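Local atomic coordinates of protein (tenascin) (Gallus gallus, PDB entry 1QR4), a protein that acts in the extracellular matrix in adhesion and, through this pair of fibronectin type III domains, probably binds heparin and contactin. Residues A[27-31]-A[32-36]. Sequence-based numbering, arbitrary orientation.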
loop_
_atom_site.group_PDB
_atom_site.type_symbol
_atom_site.label_atom_id
_atom_site.label_comp_id
_atom_site.label_asym_id
_atom_site.label_seq_id
_atom_site.Cartn_x
_atom_site.Cartn_y
_atom_site.Cartn_z
ATOM N N TRP A 27 -0.330 -17.793 10.598
ATOM C CA TRP A 27 -0.933 -19.115 10.466
ATOM C C TRP A 27 -0.718 -19.989 11.686
ATOM O O TRP A 27 0.022 -19.633 12.605
ATOM C CB TRP A 27 -0.310 -19.843 9.288
ATOM C CG TRP A 27 1.125 -20.111 9.512
ATOM C CD1 TRP A 27 1.668 -21.200 10.117
ATOM C CD2 TRP A 27 2.215 -19.259 9.165
ATOM N NE1 TRP A 27 3.033 -21.082 10.176
ATOM C CE2 TRP A 27 3.397 -19.896 9.601
ATOM C CE3 TRP A 27 2.309 -18.011 8.533
ATOM C CZ2 TRP A 27 4.658 -19.334 9.431
ATOM C CZ3 TRP A 27 3.567 -17.445 8.364
ATOM C CH2 TRP A 27 4.727 -18.109 8.814
ATOM N N ARG A 28 -1.335 -21.166 11.648
ATOM C CA ARG A 28 -1.196 -22.122 12.725
ATOM C C ARG A 28 -0.145 -23.145 12.374
ATOM O O ARG A 28 -0.031 -23.562 11.223
ATOM C CB ARG A 28 -2.501 -22.829 13.026
ATOM C CG ARG A 28 -3.245 -22.224 14.172
ATOM C CD ARG A 28 -4.078 -23.270 14.845
ATOM N NE ARG A 28 -4.956 -22.695 15.858
ATOM C CZ ARG A 28 -5.852 -21.733 15.626
ATOM N NH1 ARG A 28 -6.000 -21.213 14.405
ATOM N NH2 ARG A 28 -6.621 -21.305 16.625
ATOM N N ARG A 29 0.628 -23.535 13.376
ATOM C CA ARG A 29 1.687 -24.509 13.203
ATOM C C ARG A 29 1.080 -25.904 13.079
ATOM O O ARG A 29 0.003 -26.161 13.617
ATOM C CB ARG A 29 2.595 -24.459 14.423
ATOM C CG ARG A 29 3.704 -25.492 14.484
ATOM C CD ARG A 29 4.350 -25.433 15.869
ATOM N NE ARG A 29 5.439 -26.387 16.024
ATOM C CZ ARG A 29 6.685 -26.060 16.348
ATOM N NH1 ARG A 29 7.017 -24.790 16.563
ATOM N NH2 ARG A 29 7.611 -27.009 16.426
ATOM N N PRO A 30 1.718 -26.783 12.282
ATOM C CA PRO A 30 1.310 -28.170 12.044
ATOM C C PRO A 30 1.475 -29.014 13.315
ATOM O O PRO A 30 2.350 -28.755 14.138
ATOM C CB PRO A 30 2.302 -28.629 10.983
ATOM C CG PRO A 30 2.585 -27.378 10.226
ATOM C CD PRO A 30 2.770 -26.388 11.329
ATOM N N VAL A 31 0.608 -30.003 13.484
ATOM C CA VAL A 31 0.670 -30.876 14.646
ATOM C C VAL A 31 1.789 -31.890 14.437
ATOM O O VAL A 31 2.433 -32.324 15.389
ATOM C CB VAL A 31 -0.668 -31.609 14.853
ATOM C CG1 VAL A 31 -0.583 -32.520 16.055
ATOM C CG2 VAL A 31 -1.804 -30.601 15.036
ATOM N N ALA A 32 2.053 -32.211 13.175
ATOM C CA ALA A 32 3.086 -33.177 12.822
ATOM C C ALA A 32 4.499 -32.645 12.956
ATOM O O ALA A 32 4.745 -31.444 12.880
ATOM C CB ALA A 32 2.861 -33.697 11.407
ATOM N N LYS A 33 5.433 -33.557 13.166
ATOM C CA LYS A 33 6.828 -33.185 13.284
ATOM C C LYS A 33 7.286 -32.752 11.895
ATOM O O LYS A 33 6.914 -33.387 10.906
ATOM C CB LYS A 33 7.633 -34.389 13.794
ATOM C CG LYS A 33 7.471 -35.695 13.000
ATOM C CD LYS A 33 8.540 -35.830 11.920
ATOM C CE LYS A 33 8.377 -37.095 11.092
ATOM N NZ LYS A 33 9.375 -37.137 9.983
ATOM N N PHE A 34 7.982 -31.622 11.793
ATOM C CA PHE A 34 8.461 -31.192 10.480
ATOM C C PHE A 34 9.773 -30.440 10.462
ATOM O O PHE A 34 10.317 -30.100 11.505
ATOM C CB PHE A 34 7.378 -30.466 9.668
ATOM C CG PHE A 34 7.162 -29.039 10.054
ATOM C CD1 PHE A 34 6.325 -28.710 11.112
ATOM C CD2 PHE A 34 7.756 -28.014 9.323
ATOM C CE1 PHE A 34 6.082 -27.380 11.433
ATOM C CE2 PHE A 34 7.517 -26.684 9.638
ATOM C CZ PHE A 34 6.678 -26.369 10.695
ATOM N N ASP A 35 10.279 -30.209 9.256
ATOM C CA ASP A 35 11.563 -29.548 9.028
ATOM C C ASP A 35 11.565 -28.028 9.014
ATOM O O ASP A 35 12.311 -27.377 9.749
ATOM C CB ASP A 35 12.136 -30.026 7.693
ATOM C CG ASP A 35 13.345 -30.913 7.851
ATOM O OD1 ASP A 35 13.565 -31.462 8.961
ATOM O OD2 ASP A 35 14.071 -31.059 6.843
ATOM N N ARG A 36 10.808 -27.488 8.069
ATOM C CA ARG A 36 10.692 -26.061 7.880
ATOM C C ARG A 36 9.469 -25.794 7.026
ATOM O O ARG A 36 8.700 -26.700 6.734
ATOM C CB ARG A 36 11.950 -25.524 7.206
ATOM C CG ARG A 36 12.370 -26.287 5.972
ATOM C CD ARG A 36 13.771 -25.865 5.557
ATOM N NE ARG A 36 14.369 -26.778 4.584
ATOM C CZ ARG A 36 15.352 -27.636 4.857
ATOM N NH1 ARG A 36 15.865 -27.709 6.084
ATOM N NH2 ARG A 36 15.813 -28.436 3.900
HETATM O O HOH W 1 5.370 -28.963 14.449
#
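Pro30 and Phe34 meet in a local apolar contact inside the loop that joins strand 22-28 to strand 36-42, at one end of the first fibronectin type III domain. It is a worked example of how a loop crossing from one sheet of a sandwich to the other can pack against itself. The CB of Pro30 points toward the second half of the loop, and the two side chains cross at about a right angle. Pro30 CD comes closest, 3.5 Å from Phe34 CE1, with Pro30 CG 3.7 Å from that same ring atom. With chi1 at 79°, Phe34 CG sits between its own backbone N and carbonyl carbon, which brings the CE1 side of the ring against Pro30. Arg29 CG lies 4.3 Å from Phe34 CE1, at the ring's edge and near its plane. A water ties the turn together: it accepts from Arg29 NE and donates to Pro30 O and Ala32 O, each at 3.0 Å. Ala77 of strand 70-78 touches both Pro30 and Phe34, and Tyr37 meets the Phe34 ring edge-to-face. With an alanine in place of Phe34, the Pro30 ring is likely to lose its apolar cover on this side, and Tyr37 one of its two edge-to-face partners, the other being Trp27. Just past the ring, Asp35 and Arg36 share Glu78 as partner in a classic beta bulge, while Lys33 belongs to the putative heparin-binding site: this is the B-C loop of the fibronectin type III beta sandwich.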